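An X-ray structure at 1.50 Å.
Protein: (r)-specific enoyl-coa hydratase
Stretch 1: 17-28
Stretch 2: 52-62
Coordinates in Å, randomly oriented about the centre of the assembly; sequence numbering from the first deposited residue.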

ATOM      1  N   ARG B  17      11.665  -4.002 -11.179  1.00 15.25           N
ATOM      2  CA  ARG B  17      11.985  -2.657 -11.629  1.00 15.56           C
ATOM      3  C   ARG B  17      10.689  -1.941 -11.980  1.00 15.87           C
ATOM      4  O   ARG B  17       9.925  -2.410 -12.826  1.00 19.38           O
ATOM      5  CB  ARG B  17      12.878  -2.695 -12.874  1.00 17.33           C
ATOM      6  CG  ARG B  17      14.328  -3.032 -12.617  1.00 20.28           C
ATOM      7  CD  ARG B  17      15.116  -3.065 -13.930  1.00 23.61           C
ATOM      8  NE  ARG B  17      16.508  -3.449 -13.714  1.00 26.38           N
ATOM      9  CZ  ARG B  17      17.461  -2.625 -13.294  1.00 26.82           C
ATOM     10  NH1 ARG B  17      18.695  -3.076 -13.119  1.00 28.15           N
ATOM     11  NH2 ARG B  17      17.190  -1.345 -13.068  1.00 27.66           N
ATOM     12  N   PHE B  18      10.426  -0.821 -11.322  1.00 15.10           N
ATOM     13  CA  PHE B  18       9.233  -0.050 -11.631  1.00 14.84           C
ATOM     14  C   PHE B  18       9.684   1.097 -12.515  1.00 15.33           C
ATOM     15  O   PHE B  18      10.338   2.030 -12.044  1.00 16.74           O
ATOM     16  CB  PHE B  18       8.578   0.504 -10.366  1.00 14.69           C
ATOM     17  CG  PHE B  18       7.910  -0.541  -9.518  1.00 13.00           C
ATOM     18  CD1 PHE B  18       8.368  -0.803  -8.231  1.00 13.36           C
ATOM     19  CD2 PHE B  18       6.808  -1.247  -9.994  1.00 12.81           C
ATOM     20  CE1 PHE B  18       7.736  -1.753  -7.427  1.00 14.01           C
ATOM     21  CE2 PHE B  18       6.172  -2.198  -9.197  1.00 14.08           C
ATOM     22  CZ  PHE B  18       6.640  -2.448  -7.908  1.00 14.37           C
ATOM     23  N   GLY B  19       9.353   1.002 -13.798  1.00 14.15           N
ATOM     24  CA  GLY B  19       9.724   2.036 -14.745  1.00 15.17           C
ATOM     25  C   GLY B  19       8.579   3.006 -14.942  1.00 14.84           C
ATOM     26  O   GLY B  19       7.557   2.918 -14.262  1.00 14.73           O
ATOM     27  N   ALA B  20       8.741   3.920 -15.891  1.00 15.92           N
ATOM     28  CA  ALA B  20       7.724   4.926 -16.173  1.00 15.33           C
ATOM     29  C   ALA B  20       6.318   4.374 -16.402  1.00 14.88           C
ATOM     30  O   ALA B  20       5.339   4.936 -15.909  1.00 14.32           O
ATOM     31  CB  ALA B  20       8.151   5.760 -17.381  1.00 17.45           C
ATOM     32  N   ALA B  21       6.211   3.283 -17.151  1.00 15.38           N
ATOM     33  CA  ALA B  21       4.906   2.700 -17.435  1.00 14.71           C
ATOM     34  C   ALA B  21       4.221   2.194 -16.172  1.00 14.73           C
ATOM     35  O   ALA B  21       3.019   2.387 -15.986  1.00 15.77           O
ATOM     36  CB  ALA B  21       5.047   1.564 -18.449  1.00 16.41           C
ATOM     37  N   GLU B  22       4.986   1.543 -15.302  1.00 13.62           N
ATOM     38  CA  GLU B  22       4.413   1.015 -14.072  1.00 13.46           C
ATOM     39  C   GLU B  22       4.001   2.141 -13.131  1.00 12.98           C
ATOM     40  O   GLU B  22       2.927   2.096 -12.528  1.00 13.02           O
ATOM     41  CB  GLU B  22       5.410   0.078 -13.381  1.00 14.69           C
ATOM     42  CG  GLU B  22       5.631  -1.229 -14.134  1.00 16.53           C
ATOM     43  CD  GLU B  22       6.511  -1.066 -15.359  1.00 19.20           C
ATOM     44  OE1 GLU B  22       6.308  -1.810 -16.342  1.00 22.84           O
ATOM     45  OE2 GLU B  22       7.416  -0.206 -15.332  1.00 18.63           O
ATOM     46  N   VAL B  23       4.851   3.153 -13.008  1.00 13.44           N
ATOM     47  CA  VAL B  23       4.539   4.284 -12.146  1.00 12.76           C
ATOM     48  C   VAL B  23       3.296   5.007 -12.666  1.00 14.22           C
ATOM     49  O   VAL B  23       2.449   5.443 -11.884  1.00 14.30           O
ATOM     50  CB  VAL B  23       5.735   5.254 -12.058  1.00 13.60           C
ATOM     51  CG1 VAL B  23       5.346   6.498 -11.264  1.00 13.78           C
ATOM     52  CG2 VAL B  23       6.915   4.553 -11.387  1.00 14.67           C
ATOM     53  N   ALA B  24       3.176   5.118 -13.987  1.00 14.84           N
ATOM     54  CA  ALA B  24       2.010   5.769 -14.577  1.00 16.02           C
ATOM     55  C   ALA B  24       0.743   4.966 -14.283  1.00 14.48           C
ATOM     56  O   ALA B  24      -0.307   5.537 -13.976  1.00 16.51           O
ATOM     57  CB  ALA B  24       2.199   5.919 -16.085  1.00 16.05           C
ATOM     58  N   ALA B  25       0.838   3.642 -14.377  1.00 13.33           N
ATOM     59  CA  ALA B  25      -0.309   2.785 -14.106  1.00 14.31           C
ATOM     60  C   ALA B  25      -0.719   2.903 -12.638  1.00 12.82           C
ATOM     61  O   ALA B  25      -1.907   2.906 -12.315  1.00 14.60           O
ATOM     62  CB  ALA B  25       0.027   1.334 -14.444  1.00 14.48           C
ATOM     63  N   PHE B  26       0.262   3.009 -11.746  1.00 13.44           N
ATOM     64  CA  PHE B  26      -0.059   3.131 -10.330  1.00 12.99           C
ATOM     65  C   PHE B  26      -0.690   4.488 -10.050  1.00 12.64           C
ATOM     66  O   PHE B  26      -1.600   4.595  -9.232  1.00 13.20           O
ATOM     67  CB  PHE B  26       1.182   2.969  -9.449  1.00 12.08           C
ATOM     68  CG  PHE B  26       0.864   2.978  -7.978  1.00 12.21           C
ATOM     69  CD1 PHE B  26       0.268   1.873  -7.378  1.00 12.32           C
ATOM     70  CD2 PHE B  26       1.113   4.110  -7.203  1.00 12.65           C
ATOM     71  CE1 PHE B  26      -0.077   1.895  -6.026  1.00 13.84           C
ATOM     72  CE2 PHE B  26       0.773   4.143  -5.853  1.00 12.85           C
ATOM     73  CZ  PHE B  26       0.176   3.032  -5.265  1.00 12.69           C
ATOM     74  N   ALA B  27      -0.200   5.521 -10.727  1.00 12.93           N
ATOM     75  CA  ALA B  27      -0.745   6.860 -10.552  1.00 13.44           C
ATOM     76  C   ALA B  27      -2.230   6.841 -10.922  1.00 13.96           C
ATOM     77  O   ALA B  27      -3.062   7.389 -10.203  1.00 14.08           O
ATOM     78  CB  ALA B  27       0.006   7.853 -11.431  1.00 14.46           C
ATOM     79  N   ALA B  28      -2.556   6.191 -12.039  1.00 13.78           N
ATOM     80  CA  ALA B  28      -3.942   6.098 -12.488  1.00 14.85           C
ATOM     81  C   ALA B  28      -4.842   5.334 -11.509  1.00 14.49           C
ATOM     82  O   ALA B  28      -5.979   5.731 -11.270  1.00 15.91           O
ATOM     83  CB  ALA B  28      -3.997   5.444 -13.867  1.00 15.75           C
ATOM     84  N   ILE B  52      10.711   9.862  -8.535  1.00 14.62           N
ATOM     85  CA  ILE B  52      10.800   8.704  -7.658  1.00 14.48           C
ATOM     86  C   ILE B  52       9.525   7.870  -7.709  1.00 13.99           C
ATOM     87  O   ILE B  52       8.447   8.376  -8.023  1.00 14.69           O
ATOM     88  CB  ILE B  52      11.077   9.135  -6.199  1.00 15.35           C
ATOM     89  CG1 ILE B  52       9.926   9.993  -5.666  1.00 16.77           C
ATOM     90  CG2 ILE B  52      12.383   9.916  -6.138  1.00 16.23           C
ATOM     91  CD1 ILE B  52      10.087  10.386  -4.208  1.00 20.14           C
ATOM     92  N   VAL B  53       9.664   6.582  -7.416  1.00 13.12           N
ATOM     93  CA  VAL B  53       8.537   5.653  -7.414  1.00 12.03           C
ATOM     94  C   VAL B  53       7.667   5.871  -6.170  1.00 12.03           C
ATOM     95  O   VAL B  53       8.196   6.111  -5.087  1.00 14.50           O
ATOM     96  CB  VAL B  53       9.052   4.192  -7.409  1.00 11.67           C
ATOM     97  CG1 VAL B  53       7.890   3.218  -7.349  1.00 13.15           C
ATOM     98  CG2 VAL B  53       9.902   3.942  -8.647  1.00 13.23           C
ATOM     99  N   HIS B  54       6.346   5.794  -6.324  1.00 12.09           N
ATOM    100  CA  HIS B  54       5.436   5.967  -5.187  1.00 10.87           C
ATOM    101  C   HIS B  54       5.792   4.974  -4.090  1.00 10.77           C
ATOM    102  O   HIS B  54       5.938   3.784  -4.354  1.00 11.45           O
ATOM    103  CB  HIS B  54       3.988   5.665  -5.566  1.00 10.99           C
ATOM    104  CG  HIS B  54       3.428   6.541  -6.635  1.00 12.94           C
ATOM    105  ND1 HIS B  54       3.853   6.487  -7.944  1.00 13.46           N
ATOM    106  CD2 HIS B  54       2.413   7.436  -6.604  1.00 13.15           C
ATOM    107  CE1 HIS B  54       3.119   7.308  -8.676  1.00 14.16           C
ATOM    108  NE2 HIS B  54       2.238   7.895  -7.886  1.00 14.53           N
ATOM    109  N   GLY B  55       5.894   5.457  -2.857  1.00 11.14           N
ATOM    110  CA  GLY B  55       6.202   4.556  -1.762  1.00 11.17           C
ATOM    111  C   GLY B  55       5.138   3.476  -1.647  1.00 10.28           C
ATOM    112  O   GLY B  55       5.437   2.322  -1.333  1.00 11.04           O
ATOM    113  N   MET B  56       3.883   3.832  -1.910  1.00 10.77           N
ATOM    114  CA  MET B  56       2.814   2.848  -1.810  1.00 10.51           C
ATOM    115  C   MET B  56       2.842   1.809  -2.938  1.00 10.90           C
ATOM    116  O   MET B  56       2.212   0.755  -2.833  1.00 12.42           O
ATOM    117  CB  MET B  56       1.450   3.538  -1.720  1.00 12.47           C
ATOM    118  CG  MET B  56       1.173   4.179  -0.349  1.00 13.13           C
ATOM    119  SD  MET B  56       1.161   3.019   1.068  1.00 14.44           S
ATOM    120  CE  MET B  56      -0.523   2.416   0.949  1.00 18.02           C
ATOM    121  N   LEU B  57       3.559   2.105  -4.020  1.00 10.82           N
ATOM    122  CA  LEU B  57       3.697   1.133  -5.100  1.00 11.34           C
ATOM    123  C   LEU B  57       4.775   0.145  -4.625  1.00 11.50           C
ATOM    124  O   LEU B  57       4.621  -1.069  -4.769  1.00 12.27           O
ATOM    125  CB  LEU B  57       4.120   1.813  -6.415  1.00 11.33           C
ATOM    126  CG  LEU B  57       4.446   0.877  -7.594  1.00 10.54           C
ATOM    127  CD1 LEU B  57       3.328  -0.133  -7.801  1.00 11.40           C
ATOM    128  CD2 LEU B  57       4.661   1.710  -8.859  1.00 12.13           C
ATOM    129  N   LEU B  58       5.853   0.672  -4.045  1.00 11.14           N
ATOM    130  CA  LEU B  58       6.917  -0.186  -3.526  1.00  9.80           C
ATOM    131  C   LEU B  58       6.324  -1.142  -2.487  1.00 10.76           C
ATOM    132  O   LEU B  58       6.572  -2.346  -2.520  1.00 12.60           O
ATOM    133  CB  LEU B  58       8.014   0.651  -2.859  1.00 10.48           C
ATOM    134  CG  LEU B  58       8.784   1.673  -3.697  1.00 10.19           C
ATOM    135  CD1 LEU B  58       9.748   2.465  -2.815  1.00 12.32           C
ATOM    136  CD2 LEU B  58       9.535   0.945  -4.795  1.00 10.89           C
ATOM    137  N   ALA B  59       5.517  -0.595  -1.579  1.00 11.71           N
ATOM    138  CA  ALA B  59       4.909  -1.388  -0.516  1.00 12.36           C
ATOM    139  C   ALA B  59       3.959  -2.464  -1.021  1.00 13.45           C
ATOM    140  O   ALA B  59       3.743  -3.473  -0.350  1.00 11.75           O
ATOM    141  CB  ALA B  59       4.183  -0.474   0.462  1.00 11.21           C
ATOM    142  N   SER B  60       3.392  -2.255  -2.204  1.00 12.17           N
ATOM    143  CA  SER B  60       2.466  -3.230  -2.769  1.00 12.77           C
ATOM    144  C   SER B  60       3.129  -4.574  -3.070  1.00 13.40           C
ATOM    145  O   SER B  60       2.449  -5.597  -3.160  1.00 12.90           O
ATOM    146  CB  SER B  60       1.817  -2.662  -4.033  1.00 15.69           C
ATOM    147  OG  SER B  60       0.988  -1.554  -3.709  1.00 17.71           O
ATOM    148  N   LEU B  61       4.453  -4.580  -3.215  1.00 12.97           N
ATOM    149  CA  LEU B  61       5.167  -5.823  -3.488  1.00 13.59           C
ATOM    150  C   LEU B  61       5.034  -6.808  -2.332  1.00 14.45           C
ATOM    151  O   LEU B  61       5.153  -8.016  -2.524  1.00 15.41           O
ATOM    152  CB  LEU B  61       6.648  -5.549  -3.763  1.00 14.00           C
ATOM    153  CG  LEU B  61       6.938  -4.879  -5.111  1.00 14.82           C
ATOM    154  CD1 LEU B  61       8.428  -4.632  -5.250  1.00 14.61           C
ATOM    155  CD2 LEU B  61       6.438  -5.767  -6.252  1.00 15.54           C
ATOM    156  N   PHE B  62       4.794  -6.298  -1.126  1.00 13.08           N
ATOM    157  CA  PHE B  62       4.637  -7.191   0.020  1.00 13.51           C
ATOM    158  C   PHE B  62       3.416  -8.078  -0.199  1.00 14.59           C
ATOM    159  O   PHE B  62       3.428  -9.258   0.143  1.00 15.30           O
ATOM    160  CB  PHE B  62       4.465  -6.389   1.314  1.00 11.28           C
ATOM    161  CG  PHE B  62       5.667  -5.548   1.684  1.00 11.41           C
ATOM    162  CD1 PHE B  62       5.498  -4.356   2.383  1.00 11.25           C
ATOM    163  CD2 PHE B  62       6.959  -5.944   1.340  1.00 11.48           C
ATOM    164  CE1 PHE B  62       6.592  -3.562   2.734  1.00 11.60           C
ATOM    165  CE2 PHE B  62       8.066  -5.160   1.685  1.00 11.42           C
ATOM    166  CZ  PHE B  62       7.887  -3.966   2.383  1.00 12.22           C
TER

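The contact between 17-28 and 52-62 buries 579 Å², both sides summed, and no hydrogen bond crosses it. Helices 20-28 and 55-62 lie nearly perpendicular, at 96°, with their axes 10.5 Å apart at closest approach. That spacing leaves room for large side chains in between; with no hydrogen bond across, apolar and aromatic packing is what joins the stretches.

Along stretch 1, R17 stays clear, and the contact begins at F18, whose CA-to-CB bond points toward stretch 2. With chi1 at -71° (m), its ring packs against L57: L57 CG sits 3.9 Å from the ring centroid of F18 and 10° off the normal, a CH-pi contact over the face. Around this ring, F18 CE1 meets L61 CD1 at 3.7 Å and F18 CD1 meets L58 CD2 at 4.0 Å, while F18 CB touches V53 CG2 at 4.1 Å. The CA-to-CB bond of L58 points away and that of L61 sideways, yet both side chains end nearer to stretch 1. A flat apolar ring suits a site lined with leucine and valine methyls.

G19 takes the N-cap position and makes no contact across. Its N donates a hydrogen bond to E22 OE2 (2.8 Å, N-H...acceptor angle 139°), so the carboxylate of E22 folds back on the start of its own helix, leading away from the other stretch.

V23 returns to the contact one turn beyond G19, to whose O its N is hydrogen-bonded at 3.0 Å. Its two methyls diverge: V23 CG2 lies 4.1 Å from V53 CG2, and V23 CG1 approaches H54 CE1 at 3.5 Å, near the plane of the imidazole. A branched side chain thus serves two neighbours close to the backbone, where the V23 and V53 CA atoms are 6.3 Å apart.

Beyond A24 and A25, which make no contact, the CA-to-CB bond of F26 (chi1 -175°, t) points toward stretch 2. Its ring edge meets the face of H54, with ring centroids 4.9 Å apart, planes at 69° and F26 CD2 3.4 Å from H54 CG. Over a face of F26 lies L57 CB, 3.8 Å from the ring centroid and 11° off the normal. L57 therefore makes CH-pi contacts with two phenylalanines, through CG to F18 and CB to F26. F26 CZ also packs 3.8 Å from M56 CB.

A27, with a single methyl, closes the contact, its CB 4.2 Å from H54 NE2, which is hydrogen-bonded elsewhere in the structure. H54 ND1, by contrast, is buried here without a polar partner in the model.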